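Local coordinates for protein MgGH51 (Meripilus giganteus, PDB 6ZPZ) that probably hydrolyses terminal non-reducing alpha-L-arabinofuranoside residues from arabinose-containing polysaccharides, as a fungal alpha-L-arabinofuranosidase of family GH51, at residues A[24-29]-A[479-484]; A[230-235]-A[259-264]. All coordinates share one frame; numbering follows the deposited sequence.

Contact 1. Residues A[24-29]-A[479-484]; sequences DINHSG and YAPLLQ. With LX5 ([(1~{S},2~{S},3~{S},4~{S})-2-(hydroxymethyl)-3,4-bis(oxidanyl)cyclopentyl] hydrogen sulfate), chain G.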
loop_
_atom_site.group_PDB
_atom_site.type_symbol
_atom_site.label_atom_id
_atom_site.label_comp_id
_atom_site.label_asym_id
_atom_site.label_seq_id
_atom_site.Cartn_x
_atom_site.Cartn_y
_atom_site.Cartn_z
ATOM N N ASP A 24 1.867 2.393 -5.278
ATOM C CA ASP A 24 0.678 2.291 -6.163
ATOM C C ASP A 24 0.965 1.248 -7.238
ATOM O O ASP A 24 1.644 1.571 -8.213
ATOM C CB ASP A 24 0.283 3.637 -6.770
ATOM C CG ASP A 24 -1.222 3.692 -6.986
ATOM O OD1 ASP A 24 -1.801 2.616 -7.188
ATOM O OD2 ASP A 24 -1.795 4.797 -6.850
ATOM N N ILE A 25 0.500 0.022 -7.007
ATOM C CA ILE A 25 0.638 -1.154 -7.905
ATOM C C ILE A 25 -0.679 -1.906 -7.801
ATOM O O ILE A 25 -1.278 -1.859 -6.727
ATOM C CB ILE A 25 1.829 -2.058 -7.538
ATOM C CG1 ILE A 25 2.018 -3.180 -8.557
ATOM C CG2 ILE A 25 1.697 -2.630 -6.127
ATOM C CD1 ILE A 25 3.208 -4.063 -8.261
ATOM N N ASN A 26 -1.164 -2.494 -8.890
ATOM C CA ASN A 26 -2.481 -3.184 -8.859
ATOM C C ASN A 26 -3.562 -2.219 -8.352
ATOM O O ASN A 26 -4.435 -2.685 -7.622
ATOM C CB ASN A 26 -2.461 -4.387 -7.907
ATOM C CG ASN A 26 -1.292 -5.317 -8.108
ATOM O OD1 ASN A 26 -0.933 -5.640 -9.245
ATOM N ND2 ASN A 26 -0.757 -5.826 -7.017
ATOM N N HIS A 27 -3.497 -0.915 -8.649
ATOM C CA HIS A 27 -4.443 0.106 -8.107
ATOM C C HIS A 27 -4.546 -0.057 -6.574
ATOM O O HIS A 27 -5.647 -0.133 -5.981
ATOM C CB HIS A 27 -5.767 0.026 -8.861
ATOM C CG HIS A 27 -5.671 0.713 -10.181
ATOM N ND1 HIS A 27 -5.815 2.078 -10.334
ATOM C CD2 HIS A 27 -5.331 0.239 -11.392
ATOM C CE1 HIS A 27 -5.658 2.387 -11.613
ATOM N NE2 HIS A 27 -5.346 1.274 -12.265
ATOM N N SER A 28 -3.404 -0.137 -5.927
ATOM C CA SER A 28 -3.320 -0.153 -4.456
ATOM C C SER A 28 -3.594 1.254 -3.896
ATOM O O SER A 28 -3.942 1.367 -2.704
ATOM C CB SER A 28 -1.994 -0.664 -4.044
ATOM O OG SER A 28 -1.001 0.212 -4.502
ATOM N N GLY A 29 -3.203 2.296 -4.643
ATOM C CA GLY A 29 -3.388 3.710 -4.266
ATOM C C GLY A 29 -4.693 4.207 -4.846
ATOM O O GLY A 29 -5.783 4.066 -4.244
ATOM N N TYR A 479 6.208 -8.124 3.422
ATOM C CA TYR A 479 5.674 -8.815 2.242
ATOM C C TYR A 479 5.434 -7.783 1.159
ATOM O O TYR A 479 5.030 -6.649 1.474
ATOM C CB TYR A 479 4.371 -9.506 2.579
ATOM C CG TYR A 479 3.852 -10.437 1.527
ATOM C CD1 TYR A 479 3.132 -9.945 0.446
ATOM C CD2 TYR A 479 3.933 -11.822 1.685
ATOM C CE1 TYR A 479 2.572 -10.802 -0.481
ATOM C CE2 TYR A 479 3.364 -12.693 0.760
ATOM C CZ TYR A 479 2.706 -12.182 -0.345
ATOM O OH TYR A 479 2.148 -13.006 -1.274
ATOM N N ALA A 480 5.558 -8.191 -0.094
ATOM C CA ALA A 480 5.224 -7.294 -1.206
ATOM C C ALA A 480 4.763 -8.106 -2.408
ATOM O O ALA A 480 5.266 -9.177 -2.682
ATOM C CB ALA A 480 6.405 -6.420 -1.538
ATOM N N PRO A 481 3.833 -7.592 -3.219
ATOM C CA PRO A 481 3.133 -6.358 -2.910
ATOM C C PRO A 481 2.064 -6.525 -1.817
ATOM O O PRO A 481 1.585 -7.602 -1.632
ATOM C CB PRO A 481 2.457 -5.989 -4.229
ATOM C CG PRO A 481 3.231 -6.763 -5.272
ATOM C CD PRO A 481 3.599 -8.060 -4.587
ATOM N N LEU A 482 1.632 -5.413 -1.251
ATOM C CA LEU A 482 0.672 -5.388 -0.124
ATOM C C LEU A 482 -0.744 -5.562 -0.668
ATOM O O LEU A 482 -1.499 -6.304 -0.069
ATOM C CB LEU A 482 0.816 -4.040 0.570
ATOM C CG LEU A 482 -0.079 -3.799 1.779
ATOM C CD1 LEU A 482 0.099 -4.852 2.844
ATOM C CD2 LEU A 482 0.218 -2.430 2.328
ATOM N N LEU A 483 -1.102 -4.820 -1.714
ATOM C CA LEU A 483 -2.512 -4.616 -2.123
ATOM C C LEU A 483 -2.746 -4.967 -3.583
ATOM O O LEU A 483 -1.886 -4.703 -4.413
ATOM C CB LEU A 483 -2.905 -3.159 -1.856
ATOM C CG LEU A 483 -3.201 -2.830 -0.385
ATOM C CD1 LEU A 483 -3.477 -1.350 -0.221
ATOM C CD2 LEU A 483 -4.361 -3.639 0.175
ATOM N N GLN A 484 -3.940 -5.415 -3.885
ATOM C CA GLN A 484 -4.323 -5.851 -5.242
ATOM C C GLN A 484 -5.797 -5.547 -5.481
ATOM O O GLN A 484 -6.687 -6.154 -4.808
ATOM C CB GLN A 484 -4.103 -7.351 -5.417
ATOM C CG GLN A 484 -4.532 -7.880 -6.783
ATOM C CD GLN A 484 -4.630 -9.378 -6.802
ATOM O OE1 GLN A 484 -4.605 -10.046 -5.760
ATOM N NE2 GLN A 484 -4.749 -9.921 -7.996
HETATM C C1 LX5 G . 9.247 -5.593 -7.117
HETATM C C2 LX5 G . 10.329 -4.940 -6.290
HETATM C C6 LX5 G . 6.688 -5.240 -6.728
HETATM C C5 LX5 G . 8.043 -4.644 -7.129
HETATM C C3 LX5 G . 10.053 -3.466 -6.238
HETATM C C4 LX5 G . 8.529 -3.447 -6.333
HETATM O O7 LX5 G . 6.656 -5.639 -5.353
HETATM O O8 LX5 G . 8.057 -2.357 -7.128
HETATM O O9 LX5 G . 10.638 -2.835 -5.088
HETATM O O10 LX5 G . 9.951 -5.558 -8.354
HETATM S S11 LX5 G . 9.846 -6.685 -9.324
HETATM O O12 LX5 G . 8.412 -6.496 -9.527
HETATM O O13 LX5 G . 10.661 -6.509 -10.524
HETATM O O14 LX5 G . 10.325 -7.876 -8.562
#
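With chi1 at -49°, CG of Asn26 stands beside its own backbone N, and the amide reaches across to the chain at Leu483; the neighbouring Ile25 sends CG1 anti to its N (chi1 -175°), and with the chain extended beyond it CD1 reaches the CG corner of Pro481. The two segments are loops of a (beta/alpha)8 barrel: 24-29 follows the first strand, 20-21, and 479-484 leads off the end of the last, 474-479, so the contact lies at the seam where the barrel closes. The one hydrogen bond between these two segments runs from Asn26 ND2 to Leu483 O, 3.1 Å long and nearly straight at 171°. The acceptor lies almost in the amide plane of Asn26, while the donor is somewhat tilted from the carbonyl plane of Leu483. With an alanine here the amide is gone, and Leu483 O would probably lose this donor, with a gap opened between Gln484 CB and Pro481. Asn26 CB is itself 3.6 Å from Gln484 CA, and the Asn26 backbone is bonded to His485 as well. Next to it, Ser28 CB presses on Leu483 CB at 3.4 Å, tighter than usual for two carbons. Ser28 turns its OG to Glu23 O, and the side chain meets Leu483 through its CB. Inside the first loop, Gly29 N binds Asp24 OD1 at 2.9 Å, coming from above the carboxylate plane. The loop carrying Pro481 enters through a cis peptide bond after Ala480. Its ring takes Ile25 CG2 against CB at 3.9 Å and Ile25 CD1 against CG at 4.0 Å, making a small apolar surface beside the hydroxymethyl arm of LX5, whose O7 lies 3.6 Å from Pro481 CG.

Contact 2. Residues A[230-235]-A[259-264]; sequences GNNLEG and GDWGYV. With LX5 ([(1~{S},2~{S},3~{S},4~{S})-2-(hydroxymethyl)-3,4-bis(oxidanyl)cyclopentyl] hydrogen sulfate), chain G.
Asp260 pushes its carboxylate against the backbone of the short helix 231-234, and this is the tight side of the contact. Its OD2 accepts a hydrogen bond from Gly235 N at 3.0 Å, well out of the carboxylate plane. The same oxygen lies 3.1 Å from Asn231 O, an acceptor facing an acceptor; the salt bridge from Arg257 to OD2 probably offsets that cost. Asn232 returns the grip: chi1 of -152° swings CG away from the backbone N, and OD1 takes Asp260 N at 2.9 Å, straight and in the carbonyl plane, while its ND2 goes to Asn265.

The other half is looser, its side chains sharing no direct hydrogen bond. Those of Asn231 and Trp261 cross at about a right angle, yet amide and indole planes are only 5° apart, with Asn231 ND2 3.6 Å from Trp261 CZ2. One water joins Asn231 ND2 to Asp260 O, lying over one indole face toward the rim. Asn231 OD1 is held by Asn350. Asn231 and Trp261 line the pocket that holds LX5, probably the substrate site: Asn231 N donates to O8 of LX5 at 2.8 Å, and O8 also meets the indole edge in plane, 3.6 Å from Trp261 CZ2. The weakly bonded helix 231-234 follows barrel strand 224-227 after a brief turn, with Trp290, beyond strand 284-289, bonded to Glu234 O; segment 259-264 runs from strand 257-258 into strand 264-265.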
loop_
_atom_site.group_PDB
_atom_site.type_symbol
_atom_site.label_atom_id
_atom_site.label_comp_id
_atom_site.label_asym_id
_atom_site.label_seq_id
_atom_site.Cartn_x
_atom_site.Cartn_y
_atom_site.Cartn_z
ATOM N N GLY A 230 9.835 0.951 -3.925
ATOM C CA GLY A 230 9.115 0.349 -5.027
ATOM C C GLY A 230 9.424 0.978 -6.392
ATOM O O GLY A 230 9.894 2.086 -6.489
ATOM N N ASN A 231 9.166 0.229 -7.444
ATOM C CA ASN A 231 9.307 0.687 -8.842
ATOM C C ASN A 231 8.586 2.007 -9.018
ATOM O O ASN A 231 9.101 2.837 -9.729
ATOM C CB ASN A 231 8.802 -0.347 -9.830
ATOM C CG ASN A 231 9.736 -1.531 -9.920
ATOM O OD1 ASN A 231 10.704 -1.616 -9.177
ATOM N ND2 ASN A 231 9.437 -2.431 -10.830
ATOM N N ASN A 232 7.431 2.184 -8.379
ATOM C CA ASN A 232 6.599 3.384 -8.614
ATOM C C ASN A 232 7.322 4.674 -8.167
ATOM O O ASN A 232 6.908 5.760 -8.619
ATOM C CB ASN A 232 5.236 3.248 -7.976
ATOM C CG ASN A 232 4.174 4.051 -8.688
ATOM O OD1 ASN A 232 3.971 3.880 -9.898
ATOM N ND2 ASN A 232 3.469 4.888 -7.943
ATOM N N LEU A 233 8.352 4.588 -7.328
ATOM C CA LEU A 233 9.188 5.763 -6.976
ATOM C C LEU A 233 9.963 6.242 -8.203
ATOM O O LEU A 233 10.225 7.451 -8.332
ATOM C CB LEU A 233 10.199 5.316 -5.931
ATOM C CG LEU A 233 11.220 6.352 -5.520
ATOM C CD1 LEU A 233 10.575 7.490 -4.715
ATOM C CD2 LEU A 233 12.335 5.677 -4.719
ATOM N N GLU A 234 10.415 5.292 -9.004
ATOM C CA GLU A 234 11.547 5.551 -9.928
ATOM C C GLU A 234 11.104 6.331 -11.157
ATOM O O GLU A 234 11.899 7.087 -11.676
ATOM C CB GLU A 234 12.200 4.240 -10.300
ATOM C CG GLU A 234 12.941 3.677 -9.119
ATOM C CD GLU A 234 13.718 2.432 -9.439
ATOM O OE1 GLU A 234 14.943 2.496 -9.355
ATOM O OE2 GLU A 234 13.080 1.394 -9.726
ATOM N N GLY A 235 9.915 6.091 -11.677
ATOM C CA GLY A 235 9.539 6.638 -12.986
ATOM C C GLY A 235 10.155 5.819 -14.107
ATOM O O GLY A 235 11.040 4.981 -13.853
ATOM N N GLY A 259 2.554 6.452 -13.590
ATOM C CA GLY A 259 3.250 5.553 -12.671
ATOM C C GLY A 259 3.992 4.480 -13.441
ATOM O O GLY A 259 4.025 4.521 -14.683
ATOM N N ASP A 260 4.532 3.503 -12.733
ATOM C CA ASP A 260 5.419 2.475 -13.332
ATOM C C ASP A 260 4.676 1.145 -13.509
ATOM O O ASP A 260 5.342 0.165 -13.707
ATOM C CB ASP A 260 6.696 2.441 -12.502
ATOM C CG ASP A 260 7.312 3.818 -12.640
ATOM O OD1 ASP A 260 7.559 4.212 -13.824
ATOM O OD2 ASP A 260 7.376 4.555 -11.599
ATOM N N TRP A 261 3.337 1.127 -13.479
ATOM C CA TRP A 261 2.564 -0.132 -13.565
ATOM C C TRP A 261 1.437 0.001 -14.592
ATOM O O TRP A 261 0.438 -0.728 -14.472
ATOM C CB TRP A 261 2.084 -0.475 -12.151
ATOM C CG TRP A 261 3.212 -0.754 -11.216
ATOM C CD1 TRP A 261 3.670 0.018 -10.181
ATOM C CD2 TRP A 261 4.070 -1.901 -11.275
ATOM N NE1 TRP A 261 4.724 -0.618 -9.572
ATOM C CE2 TRP A 261 4.997 -1.783 -10.227
ATOM C CE3 TRP A 261 4.119 -3.040 -12.095
ATOM C CZ2 TRP A 261 5.977 -2.755 -9.981
ATOM C CZ3 TRP A 261 5.064 -4.008 -11.842
ATOM C CH2 TRP A 261 6.003 -3.854 -10.812
ATOM N N GLY A 262 1.613 0.915 -15.557
ATOM C CA GLY A 262 0.755 1.069 -16.741
ATOM C C GLY A 262 -0.385 2.060 -16.538
ATOM O O GLY A 262 -1.293 2.111 -17.398
ATOM N N TYR A 263 -0.454 2.794 -15.417
ATOM C CA TYR A 263 -1.576 3.747 -15.232
ATOM C C TYR A 263 -1.115 5.063 -14.617
ATOM O O TYR A 263 -0.094 5.140 -13.879
ATOM C CB TYR A 263 -2.708 3.111 -14.421
ATOM C CG TYR A 263 -2.318 2.584 -13.072
ATOM C CD1 TYR A 263 -2.454 3.356 -11.931
ATOM C CD2 TYR A 263 -1.903 1.279 -12.925
ATOM C CE1 TYR A 263 -2.130 2.849 -10.686
ATOM C CE2 TYR A 263 -1.578 0.759 -11.679
ATOM C CZ TYR A 263 -1.687 1.552 -10.555
ATOM O OH TYR A 263 -1.418 1.038 -9.312
ATOM N N VAL A 264 -1.922 6.091 -14.872
ATOM C CA VAL A 264 -1.761 7.429 -14.240
ATOM C C VAL A 264 -2.058 7.349 -12.727
ATOM O O VAL A 264 -3.005 6.690 -12.307
ATOM C CB VAL A 264 -2.649 8.470 -14.938
ATOM C CG1 VAL A 264 -2.560 9.787 -14.181
ATOM C CG2 VAL A 264 -2.275 8.651 -16.409
HETATM C C1 LX5 G . 9.247 -5.593 -7.117
HETATM C C2 LX5 G . 10.329 -4.940 -6.290
HETATM C C6 LX5 G . 6.688 -5.240 -6.728
HETATM C C5 LX5 G . 8.043 -4.644 -7.129
HETATM C C3 LX5 G . 10.053 -3.466 -6.238
HETATM C C4 LX5 G . 8.529 -3.447 -6.333
HETATM O O7 LX5 G . 6.656 -5.639 -5.353
HETATM O O8 LX5 G . 8.057 -2.357 -7.128
HETATM O O9 LX5 G . 10.638 -2.835 -5.088
HETATM O O10 LX5 G . 9.951 -5.558 -8.354
HETATM S S11 LX5 G . 9.846 -6.685 -9.324
HETATM O O12 LX5 G . 8.412 -6.496 -9.527
HETATM O O13 LX5 G . 10.661 -6.509 -10.524
HETATM O O14 LX5 G . 10.325 -7.876 -8.562
HETATM O O HOH W 1 7.483 -1.569 -12.855
#

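Overall arrangement
Contacts 1 and 2 lie with their centres about 11 Å apart, and both touch LX5, so together they form part of the wall of one pocket at the mouth of the barrel. Contact 2 falls, in sequence, between the two halves of contact 1. Tyr263 ties them: its OH is 2.7 Å from Asp24 OD1 and 2.9 Å from His27 N, both probable hydrogen bonds, and its ring stacks on His27. Trp261 CD1 packs 3.2 Å from Asp24 O. Glu23, just before contact 1, binds LX5 through OE2 and Trp261 NE1 and Asn232 N through OE1. Tyr402, Asn350 and Glu429 also hydrogen-bond the ligand.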